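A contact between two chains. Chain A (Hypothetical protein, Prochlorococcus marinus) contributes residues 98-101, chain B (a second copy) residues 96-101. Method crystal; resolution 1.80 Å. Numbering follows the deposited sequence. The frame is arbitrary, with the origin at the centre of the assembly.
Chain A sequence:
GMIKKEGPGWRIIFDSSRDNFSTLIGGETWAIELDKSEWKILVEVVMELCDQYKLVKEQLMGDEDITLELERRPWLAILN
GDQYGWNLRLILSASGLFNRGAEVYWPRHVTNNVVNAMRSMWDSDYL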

# COMPACT_ATOMS: atom_id res chain seq x y z
N PHE A 98 -13.14 -0.17 -14.11
CA PHE A 98 -11.72 -0.45 -14.05
C PHE A 98 -10.95 0.58 -13.18
O PHE A 98 -10.20 1.44 -13.67
CB PHE A 98 -11.16 -0.57 -15.49
CG PHE A 98 -9.85 -1.33 -15.57
N ASN A 99 -11.16 0.46 -11.88
CA ASN A 99 -10.51 1.28 -10.84
C ASN A 99 -9.04 0.85 -10.71
O ASN A 99 -8.74 -0.28 -11.01
CB ASN A 99 -11.14 0.98 -9.50
CG ASN A 99 -12.47 1.70 -9.23
OD1 ASN A 99 -12.92 2.56 -9.98
ND2 ASN A 99 -13.08 1.36 -8.09
N ARG A 100 -8.14 1.73 -10.28
CA ARG A 100 -6.70 1.38 -10.09
C ARG A 100 -6.48 0.08 -9.33
O ARG A 100 -7.05 -0.15 -8.26
CB ARG A 100 -6.03 2.54 -9.34
CG ARG A 100 -4.59 2.37 -8.97
CD ARG A 100 -4.16 3.31 -7.82
NE ARG A 100 -4.65 4.68 -7.92
CZ ARG A 100 -4.22 5.56 -8.81
NH1 ARG A 100 -3.35 5.20 -9.73
NH2 ARG A 100 -4.69 6.80 -8.82
N GLY A 101 -5.61 -0.77 -9.83
CA GLY A 101 -5.29 -2.01 -9.15
C GLY A 101 -4.31 -1.79 -8.03
O GLY A 101 -3.61 -0.77 -7.98
N GLY B 96 -10.93 11.52 -10.51
CA GLY B 96 -11.99 10.87 -11.28
C GLY B 96 -12.59 9.56 -10.76
O GLY B 96 -12.59 9.28 -9.55
N LEU B 97 -13.04 8.74 -11.70
CA LEU B 97 -13.75 7.50 -11.40
C LEU B 97 -12.92 6.31 -10.99
O LEU B 97 -13.38 5.48 -10.23
CB LEU B 97 -14.52 7.04 -12.64
CG LEU B 97 -15.56 8.01 -13.19
CD1 LEU B 97 -16.17 7.37 -14.40
CD2 LEU B 97 -16.66 8.37 -12.16
N PHE B 98 -11.72 6.21 -11.54
CA PHE B 98 -10.86 5.05 -11.32
C PHE B 98 -9.60 5.27 -10.50
O PHE B 98 -9.06 4.32 -9.94
CB PHE B 98 -10.41 4.56 -12.69
CG PHE B 98 -11.51 4.42 -13.65
CD1 PHE B 98 -12.66 3.72 -13.31
CD2 PHE B 98 -11.41 4.96 -14.92
CE1 PHE B 98 -13.71 3.59 -14.22
CE2 PHE B 98 -12.44 4.84 -15.83
CZ PHE B 98 -13.59 4.15 -15.48
N ASN B 99 -9.14 6.53 -10.44
CA ASN B 99 -7.88 6.84 -9.81
C ASN B 99 -8.08 7.04 -8.32
O ASN B 99 -8.18 8.17 -7.83
CB ASN B 99 -7.21 8.05 -10.48
CG ASN B 99 -6.83 7.76 -11.92
OD1 ASN B 99 -7.67 7.36 -12.69
ND2 ASN B 99 -5.57 7.96 -12.28
N ARG B 100 -8.17 5.92 -7.63
CA ARG B 100 -8.31 5.89 -6.19
C ARG B 100 -7.10 6.55 -5.59
O ARG B 100 -5.99 6.49 -6.12
CB ARG B 100 -8.44 4.44 -5.66
CG ARG B 100 -7.17 3.65 -5.54
CD ARG B 100 -7.30 2.20 -5.10
NE ARG B 100 -7.96 1.33 -6.08
CZ ARG B 100 -9.23 0.94 -6.04
NH1 ARG B 100 -10.10 1.36 -5.11
NH2 ARG B 100 -9.67 0.13 -7.00
N GLY B 101 -7.27 7.18 -4.45
CA GLY B 101 -6.10 7.69 -3.77
C GLY B 101 -5.33 6.55 -3.12
O GLY B 101 -5.84 5.44 -2.91

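The contact is a compact, largely polar meeting of two loop segments from copies of the same protein, held by a reciprocal exchange of arginine-to-carbonyl hydrogen bonds and one backbone hydrogen bond. Each Arg100 chelates the backbone carbonyl of the other. On one side, NE and NH2 of Arg100(B) donate to O of Arg100(A) at 2.8 and 2.9 Å; on the other, NE and NH2 of Arg100(A) donate to O of Arg100(B) at 2.9 and 3.0 Å. In both cases the acceptor lies at the guanidinium edge, near its plane, where two N-H groups can converge on a single oxygen, and the N-H...O angles of 137 to 153° reflect that shared, bent geometry.

The exchange is reciprocal in its bonds but not in conformation. The CA-to-CB bond of Arg100(A) points toward the partner stretch, and its chi1 is in t, whereas the CA-to-CB bond of Arg100(B) runs sideways, with chi1 in p, and the end of its side chain comes nearer. NH1 of both residues is hydrogen-bonded elsewhere in the structure.

The backbone bond is the straightest of the set: N of Arg100(A) donates to O of Phe98(B) at 2.8 Å and 172°. O of Phe98(B) also accepts a weak bond from N of Arg100(B) at 2.9 Å within its own chain, and a CA-H...O contact from CA of Asn99(A) at 3.5 Å. This carbonyl thus ties the two loops together where their backbones run close, with CA of Asn99(A) 3.8 Å from CA of Phe98(B).

Not every polar approach is favourable. OD1 of Asn99(A) sits 3.0 Å from O of Leu97(B), a pairing of two acceptors, although the same OD1 also meets the ring edge of Phe98(B), 3.5 Å from CD1. O of Phe98(A), 3.3 Å from CG of Phe98(B), is buried without a polar partner.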